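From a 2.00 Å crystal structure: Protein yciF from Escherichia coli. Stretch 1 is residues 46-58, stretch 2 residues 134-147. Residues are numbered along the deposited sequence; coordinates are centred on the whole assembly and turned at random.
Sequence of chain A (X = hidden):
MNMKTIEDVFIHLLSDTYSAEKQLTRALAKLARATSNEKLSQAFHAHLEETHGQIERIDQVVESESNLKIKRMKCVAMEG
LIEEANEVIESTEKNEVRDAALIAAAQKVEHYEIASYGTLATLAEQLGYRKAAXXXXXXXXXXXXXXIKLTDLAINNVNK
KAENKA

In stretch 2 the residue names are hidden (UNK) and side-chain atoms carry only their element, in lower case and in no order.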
ATOM      1  N   ALA A  46      16.018 -10.554 -13.104  1.00 24.49           N
ATOM      2  CA  ALA A  46      15.332 -10.168 -14.325  1.00 27.56           C
ATOM      3  C   ALA A  46      14.361  -9.031 -14.011  1.00 29.11           C
ATOM      4  O   ALA A  46      14.272  -8.063 -14.764  1.00 26.62           O
ATOM      5  CB  ALA A  46      14.578 -11.357 -14.915  1.00 24.42           C
ATOM      6  N   HIS A  47      13.644  -9.132 -12.895  1.00 23.51           N
ATOM      7  CA  HIS A  47      12.686  -8.085 -12.547  1.00 26.43           C
ATOM      8  C   HIS A  47      13.395  -6.789 -12.166  1.00 26.67           C
ATOM      9  O   HIS A  47      12.847  -5.697 -12.352  1.00 29.95           O
ATOM     10  CB  HIS A  47      11.779  -8.524 -11.398  1.00 24.47           C
ATOM     11  CG  HIS A  47      10.566  -7.660 -11.235  1.00 24.07           C
ATOM     12  ND1 HIS A  47       9.914  -7.516 -10.032  1.00 26.12           N
ATOM     13  CD2 HIS A  47       9.890  -6.898 -12.126  1.00 25.59           C
ATOM     14  CE1 HIS A  47       8.885  -6.697 -10.188  1.00 25.75           C
ATOM     15  NE2 HIS A  47       8.850  -6.309 -11.448  1.00 26.93           N
ATOM     16  N   LEU A  48      14.612  -6.908 -11.636  1.00 23.72           N
ATOM     17  CA  LEU A  48      15.398  -5.742 -11.252  1.00 22.08           C
ATOM     18  C   LEU A  48      15.687  -4.923 -12.509  1.00 25.93           C
ATOM     19  O   LEU A  48      15.633  -3.691 -12.490  1.00 22.86           O
ATOM     20  CB  LEU A  48      16.718  -6.172 -10.611  1.00 25.20           C
ATOM     21  CG  LEU A  48      17.795  -5.084 -10.516  1.00 30.73           C
ATOM     22  CD1 LEU A  48      17.199  -3.837  -9.891  1.00 32.18           C
ATOM     23  CD2 LEU A  48      18.985  -5.581  -9.706  1.00 31.09           C
ATOM     24  N   GLU A  49      16.002  -5.615 -13.596  1.00 25.48           N
ATOM     25  CA  GLU A  49      16.288  -4.934 -14.849  1.00 24.14           C
ATOM     26  C   GLU A  49      15.016  -4.333 -15.427  1.00 22.98           C
ATOM     27  O   GLU A  49      14.996  -3.163 -15.801  1.00 21.31           O
ATOM     28  CB  GLU A  49      16.931  -5.905 -15.831  1.00 23.12           C
ATOM     29  CG  GLU A  49      18.269  -6.413 -15.339  1.00 23.71           C
ATOM     30  CD  GLU A  49      19.178  -5.277 -14.916  1.00 33.86           C
ATOM     31  OE1 GLU A  49      20.021  -5.487 -14.019  1.00 44.41           O
ATOM     32  OE2 GLU A  49      19.050  -4.169 -15.485  1.00 44.61           O
ATOM     33  N   GLU A  50      13.947  -5.126 -15.472  1.00 23.08           N
ATOM     34  CA  GLU A  50      12.663  -4.657 -15.978  1.00 28.27           C
ATOM     35  C   GLU A  50      12.176  -3.436 -15.177  1.00 28.03           C
ATOM     36  O   GLU A  50      11.570  -2.534 -15.744  1.00 29.43           O
ATOM     37  CB  GLU A  50      11.643  -5.819 -15.937  1.00 33.53           C
ATOM     38  CG  GLU A  50      10.163  -5.450 -16.057  1.00 43.16           C
ATOM     39  CD  GLU A  50       9.248  -6.675 -15.986  1.00 36.93           C
ATOM     40  OE1 GLU A  50       8.228  -6.626 -15.265  1.00 47.78           O
ATOM     41  OE2 GLU A  50       9.547  -7.690 -16.657  1.00 45.39           O
ATOM     42  N   THR A  51      12.456  -3.396 -13.872  1.00 24.65           N
ATOM     43  CA  THR A  51      12.035  -2.268 -13.039  1.00 25.61           C
ATOM     44  C   THR A  51      12.790  -0.986 -13.400  1.00 26.86           C
ATOM     45  O   THR A  51      12.203   0.106 -13.377  1.00 25.04           O
ATOM     46  CB  THR A  51      12.212  -2.568 -11.519  1.00 32.59           C
ATOM     47  OG1 THR A  51      11.355  -3.654 -11.135  1.00 28.68           O
ATOM     48  CG2 THR A  51      11.831  -1.337 -10.678  1.00 30.50           C
ATOM     49  N   HIS A  52      14.082  -1.104 -13.714  1.00 24.16           N
ATOM     50  CA  HIS A  52      14.843   0.074 -14.107  1.00 27.29           C
ATOM     51  C   HIS A  52      14.219   0.562 -15.411  1.00 29.44           C
ATOM     52  O   HIS A  52      14.108   1.768 -15.651  1.00 27.80           O
ATOM     53  CB  HIS A  52      16.330  -0.260 -14.312  1.00 26.24           C
ATOM     54  CG  HIS A  52      17.171  -0.043 -13.091  1.00 30.14           C
ATOM     55  ND1 HIS A  52      17.791  -1.074 -12.414  1.00 32.99           N
ATOM     56  CD2 HIS A  52      17.471   1.086 -12.407  1.00 34.47           C
ATOM     57  CE1 HIS A  52      18.432  -0.587 -11.367  1.00 33.47           C
ATOM     58  NE2 HIS A  52      18.253   0.721 -11.338  1.00 35.91           N
ATOM     59  N   GLY A  53      13.790  -0.384 -16.243  1.00 28.02           N
ATOM     60  CA  GLY A  53      13.170  -0.025 -17.503  1.00 23.15           C
ATOM     61  C   GLY A  53      11.833   0.671 -17.297  1.00 27.22           C
ATOM     62  O   GLY A  53      11.466   1.562 -18.059  1.00 24.18           O
ATOM     63  N   GLN A  54      11.099   0.259 -16.266  1.00 23.78           N
ATOM     64  CA  GLN A  54       9.797   0.842 -15.972  1.00 22.97           C
ATOM     65  C   GLN A  54       9.949   2.264 -15.449  1.00 21.83           C
ATOM     66  O   GLN A  54       9.074   3.114 -15.677  1.00 23.80           O
ATOM     67  CB  GLN A  54       9.035  -0.069 -14.988  1.00 21.25           C
ATOM     68  CG  GLN A  54       8.710  -1.420 -15.630  1.00 21.94           C
ATOM     69  CD  GLN A  54       8.277  -2.503 -14.656  1.00 27.15           C
ATOM     70  OE1 GLN A  54       8.412  -2.360 -13.445  1.00 27.16           O
ATOM     71  NE2 GLN A  54       7.773  -3.612 -15.197  1.00 27.09           N
ATOM     72  N   ILE A  55      11.055   2.545 -14.765  1.00 21.98           N
ATOM     73  CA  ILE A  55      11.258   3.896 -14.288  1.00 22.24           C
ATOM     74  C   ILE A  55      11.474   4.762 -15.541  1.00 24.18           C
ATOM     75  O   ILE A  55      10.958   5.875 -15.625  1.00 24.65           O
ATOM     76  CB  ILE A  55      12.457   3.989 -13.316  1.00 23.62           C
ATOM     77  CG1 ILE A  55      12.109   3.245 -12.020  1.00 27.14           C
ATOM     78  CG2 ILE A  55      12.778   5.452 -13.008  1.00 27.25           C
ATOM     79  CD1 ILE A  55      13.203   3.233 -10.964  1.00 28.27           C
ATOM     80  N   GLU A  56      12.209   4.250 -16.524  1.00 25.18           N
ATOM     81  CA  GLU A  56      12.419   5.035 -17.745  1.00 29.15           C
ATOM     82  C   GLU A  56      11.075   5.319 -18.401  1.00 26.28           C
ATOM     83  O   GLU A  56      10.847   6.409 -18.928  1.00 26.59           O
ATOM     84  CB  GLU A  56      13.323   4.295 -18.741  1.00 22.18           C
ATOM     85  CG  GLU A  56      14.749   4.100 -18.235  1.00 22.86           C
ATOM     86  CD  GLU A  56      15.469   5.408 -18.010  1.00 22.27           C
ATOM     87  OE1 GLU A  56      16.327   5.455 -17.109  1.00 42.98           O
ATOM     88  OE2 GLU A  56      15.190   6.383 -18.738  1.00 35.34           O
ATOM     89  N   ARG A  57      10.179   4.339 -18.371  1.00 30.43           N
ATOM     90  CA  ARG A  57       8.870   4.523 -18.978  1.00 23.98           C
ATOM     91  C   ARG A  57       8.090   5.620 -18.243  1.00 25.34           C
ATOM     92  O   ARG A  57       7.312   6.347 -18.864  1.00 27.11           O
ATOM     93  CB  ARG A  57       8.095   3.201 -18.983  1.00 26.12           C
ATOM     94  CG  ARG A  57       6.916   3.183 -19.944  1.00 27.77           C
ATOM     95  CD  ARG A  57       6.382   1.771 -20.123  1.00 26.51           C
ATOM     96  NE  ARG A  57       7.333   0.920 -20.831  1.00 30.30           N
ATOM     97  CZ  ARG A  57       7.573  -0.349 -20.517  1.00 40.51           C
ATOM     98  NH1 ARG A  57       8.450  -1.058 -21.216  1.00 46.43           N
ATOM     99  NH2 ARG A  57       6.954  -0.903 -19.480  1.00 43.33           N
ATOM    100  N   ILE A  58       8.293   5.743 -16.930  1.00 29.55           N
ATOM    101  CA  ILE A  58       7.616   6.786 -16.166  1.00 29.00           C
ATOM    102  C   ILE A  58       8.133   8.160 -16.616  1.00 25.15           C
ATOM    103  O   ILE A  58       7.374   9.125 -16.650  1.00 26.25           O
ATOM    104  CB  ILE A  58       7.826   6.624 -14.622  1.00 25.80           C
ATOM    105  CG1 ILE A  58       7.020   5.429 -14.093  1.00 28.99           C
ATOM    106  CG2 ILE A  58       7.383   7.894 -13.900  1.00 25.95           C
ATOM    107  CD1 ILE A  58       7.305   5.095 -12.629  1.00 29.87           C
ATOM    108  N   UNK A 134      -1.113   4.132 -22.821  1.00 34.44           N
ATOM    109  CA  UNK A 134      -0.490   3.042 -23.556  1.00 31.30           C
ATOM    110  C   UNK A 134       0.756   2.565 -22.821  1.00 26.62           C
ATOM    111  O   UNK A 134       0.991   1.364 -22.688  1.00 30.49           O
ATOM    112  c   UNK A 134      -0.116   3.508 -24.966  1.00 33.05           C
ATOM    113  n   UNK A 134      -3.933   5.327 -24.712  1.00 56.52           N
ATOM    114  c   UNK A 134      -3.525   3.892 -24.802  1.00 63.52           C
ATOM    115  c   UNK A 134      -1.175   4.363 -25.657  1.00 58.10           C
ATOM    116  c   UNK A 134      -2.491   3.620 -25.893  1.00 67.43           C
ATOM    117  N   UNK A 135       1.555   3.513 -22.349  1.00 29.23           N
ATOM    118  CA  UNK A 135       2.774   3.185 -21.630  1.00 29.61           C
ATOM    119  C   UNK A 135       2.484   2.489 -20.317  1.00 31.66           C
ATOM    120  O   UNK A 135       3.117   1.497 -19.979  1.00 24.78           O
ATOM    121  c   UNK A 135       3.577   4.447 -21.352  1.00 24.52           C
ATOM    122  c   UNK A 135       4.090   5.117 -22.618  1.00 26.23           C
ATOM    123  c   UNK A 135       5.100   4.202 -23.304  1.00 32.50           C
ATOM    124  c   UNK A 135       4.701   6.451 -22.264  1.00 29.48           C
ATOM    125  N   UNK A 136       1.528   3.024 -19.569  1.00 23.72           N
ATOM    126  CA  UNK A 136       1.188   2.439 -18.288  1.00 25.85           C
ATOM    127  C   UNK A 136       0.620   1.033 -18.445  1.00 24.18           C
ATOM    128  O   UNK A 136       0.843   0.180 -17.585  1.00 23.05           O
ATOM    129  c   UNK A 136       1.739   4.577 -15.961  1.00 29.53           C
ATOM    130  c   UNK A 136       0.214   3.355 -17.540  1.00 25.58           C
ATOM    131  c   UNK A 136       0.817   4.718 -17.170  1.00 26.92           C
ATOM    132  c   UNK A 136      -0.297   5.709 -16.897  1.00 30.91           C
ATOM    133  N   UNK A 137      -0.103   0.777 -19.535  1.00 23.88           N
ATOM    134  CA  UNK A 137      -0.644  -0.558 -19.735  1.00 24.85           C
ATOM    135  C   UNK A 137       0.502  -1.512 -20.075  1.00 34.10           C
ATOM    136  O   UNK A 137       0.411  -2.716 -19.826  1.00 27.78           O
ATOM    137  c   UNK A 137      -3.105  -0.088 -20.271  1.00 59.78           C
ATOM    138  c   UNK A 137      -5.350   0.960 -20.802  1.00 57.93           C
ATOM    139  c   UNK A 137      -4.104   0.268 -21.369  1.00 72.76           C
ATOM    140  n   UNK A 137      -6.287   0.066 -20.057  1.00 79.82           N
ATOM    141  c   UNK A 137      -1.736  -0.547 -20.822  1.00 27.22           C
ATOM    142  N   UNK A 138       1.590  -0.972 -20.622  1.00 26.94           N
ATOM    143  CA  UNK A 138       2.738  -1.806 -20.950  1.00 27.60           C
ATOM    144  C   UNK A 138       3.391  -2.278 -19.660  1.00 26.05           C
ATOM    145  O   UNK A 138       3.772  -3.440 -19.540  1.00 26.67           O
ATOM    146  c   UNK A 138       4.190  -0.126 -24.146  1.00 48.63           C
ATOM    147  c   UNK A 138       3.737  -1.038 -21.824  1.00 35.87           C
ATOM    148  c   UNK A 138       3.200  -0.812 -23.228  1.00 41.12           C
ATOM    149  o   UNK A 138       3.876  -0.001 -25.348  1.00 47.40           O
ATOM    150  o   UNK A 138       5.274   0.292 -23.676  1.00 48.16           O
ATOM    151  N   UNK A 139       3.523  -1.389 -18.688  1.00 26.86           N
ATOM    152  CA  UNK A 139       4.121  -1.797 -17.432  1.00 24.55           C
ATOM    153  C   UNK A 139       3.157  -2.747 -16.739  1.00 25.72           C
ATOM    154  O   UNK A 139       3.564  -3.782 -16.212  1.00 26.38           O
ATOM    155  c   UNK A 139       4.909  -1.072 -15.169  1.00 21.06           C
ATOM    156  c   UNK A 139       4.414  -0.599 -16.530  1.00 23.50           C
ATOM    157  o   UNK A 139       5.435   0.205 -17.133  1.00 29.37           O
ATOM    158  N   UNK A 140       1.872  -2.410 -16.769  1.00 32.07           N
ATOM    159  CA  UNK A 140       0.868  -3.262 -16.149  1.00 27.98           C
ATOM    160  C   UNK A 140       1.032  -4.701 -16.626  1.00 29.11           C
ATOM    161  O   UNK A 140       1.108  -5.620 -15.822  1.00 24.06           O
ATOM    162  c   UNK A 140      -3.004  -3.196 -16.440  1.00 26.63           C
ATOM    163  c   UNK A 140      -1.651  -3.724 -16.010  1.00 29.10           C
ATOM    164  c   UNK A 140      -0.542  -2.783 -16.487  1.00 28.78           C
ATOM    165  c   UNK A 140      -1.584  -3.865 -14.493  1.00 22.13           C
ATOM    166  N   UNK A 141       1.113  -4.890 -17.937  1.00 28.19           N
ATOM    167  CA  UNK A 141       1.250  -6.235 -18.487  1.00 28.55           C
ATOM    168  C   UNK A 141       2.553  -6.932 -18.093  1.00 29.91           C
ATOM    169  O   UNK A 141       2.568  -8.147 -17.895  1.00 30.67           O
ATOM    170  c   UNK A 141      -0.225  -5.598 -20.470  1.00 41.65           C
ATOM    171  o   UNK A 141      -1.366  -7.472 -19.510  1.00 68.06           O
ATOM    172  c   UNK A 141      -1.434  -6.263 -19.825  1.00 65.37           C
ATOM    173  o   UNK A 141      -2.458  -5.570 -19.644  1.00 58.25           O
ATOM    174  c   UNK A 141       1.099  -6.203 -20.013  1.00 31.98           C
ATOM    175  N   UNK A 142       3.648  -6.180 -17.980  1.00 29.25           N
ATOM    176  CA  UNK A 142       4.919  -6.788 -17.593  1.00 28.27           C
ATOM    177  C   UNK A 142       4.831  -7.294 -16.160  1.00 26.78           C
ATOM    178  O   UNK A 142       5.336  -8.368 -15.836  1.00 27.12           O
ATOM    179  c   UNK A 142       6.459  -5.449 -19.156  1.00 34.99           C
ATOM    180  o   UNK A 142       8.255  -4.360 -20.272  1.00 41.65           O
ATOM    181  c   UNK A 142       7.584  -4.434 -19.223  1.00 39.25           C
ATOM    182  o   UNK A 142       7.792  -3.698 -18.232  1.00 34.46           O
ATOM    183  c   UNK A 142       6.070  -5.781 -17.717  1.00 30.51           C
ATOM    184  N   UNK A 143       4.190  -6.512 -15.298  1.00 26.47           N
ATOM    185  CA  UNK A 143       4.041  -6.899 -13.901  1.00 28.80           C
ATOM    186  C   UNK A 143       3.153  -8.129 -13.786  1.00 26.04           C
ATOM    187  O   UNK A 143       3.376  -8.988 -12.928  1.00 24.66           O
ATOM    188  c   UNK A 143       4.446  -4.583 -12.937  1.00 33.92           C
ATOM    189  c   UNK A 143       3.466  -5.741 -13.091  1.00 25.26           C
ATOM    190  o   UNK A 143       5.904  -5.261 -11.182  1.00 29.44           O
ATOM    191  c   UNK A 143       5.794  -5.034 -12.403  1.00 29.77           C
ATOM    192  o   UNK A 143       6.739  -5.178 -13.208  1.00 34.84           O
ATOM    193  N   UNK A 144       2.147  -8.215 -14.647  1.00 22.87           N
ATOM    194  CA  UNK A 144       1.275  -9.380 -14.639  1.00 28.49           C
ATOM    195  C   UNK A 144       2.091 -10.603 -15.070  1.00 32.83           C
ATOM    196  O   UNK A 144       1.991 -11.665 -14.458  1.00 27.95           O
ATOM    197  c   UNK A 144       0.072  -9.163 -15.564  1.00 31.33           C
ATOM    198  c   UNK A 144      -2.221  -8.099 -15.894  1.00 42.49           C
ATOM    199  c   UNK A 144      -3.291  -7.197 -15.282  1.00 52.78           C
ATOM    200  c   UNK A 144      -1.030  -8.280 -14.946  1.00 33.36           C
ATOM    201  n   UNK A 144      -4.398  -6.920 -16.247  1.00 62.91           N
ATOM    202  N   UNK A 145       2.923 -10.448 -16.098  1.00 26.61           N
ATOM    203  CA  UNK A 145       3.743 -11.570 -16.548  1.00 29.49           C
ATOM    204  C   UNK A 145       4.764 -11.933 -15.472  1.00 26.12           C
ATOM    205  O   UNK A 145       5.075 -13.110 -15.266  1.00 24.21           O
ATOM    206  c   UNK A 145       4.453 -11.230 -17.853  1.00 29.08           C
ATOM    207  N   UNK A 146       5.293 -10.924 -14.788  1.00 24.86           N
ATOM    208  CA  UNK A 146       6.261 -11.184 -13.733  1.00 26.63           C
ATOM    209  C   UNK A 146       5.555 -11.976 -12.632  1.00 26.33           C
ATOM    210  O   UNK A 146       6.108 -12.923 -12.084  1.00 24.27           O
ATOM    211  o   UNK A 146       7.644  -9.230 -14.190  1.00 35.12           O
ATOM    212  c   UNK A 146       6.851  -9.861 -13.174  1.00 29.40           C
ATOM    213  c   UNK A 146       7.717 -10.115 -11.949  1.00 22.02           C
ATOM    214  N   UNK A 147       4.310 -11.613 -12.336  1.00 25.82           N
ATOM    215  CA  UNK A 147       3.560 -12.319 -11.312  1.00 25.13           C
ATOM    216  C   UNK A 147       3.306 -13.777 -11.723  1.00 30.55           C
ATOM    217  O   UNK A 147       3.452 -14.680 -10.901  1.00 28.01           O
ATOM    218  o   UNK A 147       0.547 -11.629  -9.333  1.00 36.33           O
ATOM    219  o   UNK A 147       2.568 -12.260  -8.749  1.00 29.49           O
ATOM    220  c   UNK A 147       1.745 -11.852  -9.603  1.00 34.00           C
ATOM    221  c   UNK A 147       2.239 -11.603 -11.019  1.00 24.18           C
TER
HETATM  222  O   HOH W   1       7.517  -9.160 -17.433  1.00 32.41           O
HETATM  223  O   HOH W   2       6.376   2.157 -15.486  1.00 24.06           O

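Position 134 has four carbons in a row ending in a nitrogen, out of reach of stretch 1. It is Lys134. Position 135 has four carbons, forked at the second. Its CB lies 3.8 Å from CG of Arg57, and its backbone O lies 3.3 Å from CD of Arg57. The unbranched first carbon and the fork after it give Leu135. Position 136 has the same fork and no close contact. It is Leu136. Position 137 has four carbons in a row and a terminal nitrogen, pointing away. It is Lys137.

Position 138 has three carbons, the third carrying two oxygens. One oxygen lies over a face of the Arg57 guanidinium. This is Glu138; OE2 is 3.6 Å from NE of Arg57, a salt bridge of charges alone, with no N-H pointing at the oxygen.

Position 139 has one carbon carrying an oxygen and a second carbon. The oxygen accepts a hydrogen bond from Arg57, and the methyl packs on Gln54. It is Thr139: OG1 is 3.0 Å from Arg57 NH2, and CG2 is 3.7 Å from Gln54 CD. Water 2 joins Thr139 OG1 to Gln54 O.

Position 140 has four carbons, forked at the second, pointing away: Leu140. Position 141 has three carbons and a terminal pair of oxygens, out of reach: Glu141.

Position 142 has three carbons ending in two oxygens, which meet Gln54 and Arg57. It is Glu142. OE1 accepts from Gln54 NE2 at 3.0 Å and from Arg57 NH2 at 3.2 Å, the latter within a salt bridge.

Position 143 has the same atom set, and its end comes nearer to stretch 1 than its sideways CB suggests. It is Glu143. OE1 accepts from His47 NE2 at 3.0 Å and from Gln54 NE2 at 2.7 Å.

Position 144 has four carbons and a terminal nitrogen, out of reach: Lys144. Position 145 has one carbon: Ala145. Position 146 has one carbon carrying an oxygen and a methyl; the methyl covers a face of the His47 ring. It is Thr146, with CG2 3.8 Å from CG of His47. Position 147 has two carbons, the second carrying two oxygens, out of reach: Asp147.

The helices run nearly antiparallel, at 166°, and the contact is largely polar. Arg57 fits among Leu135, Glu138, Thr139 and Glu142. Glu50 OE1 lies only 2.9 Å from Glu143 OE1, two acceptors with no hydrogen bond between them. Water 1 links Glu50 OE2 to Glu142 O.

Stretch 2, residues 134-147: KLLKETLEEEKATD
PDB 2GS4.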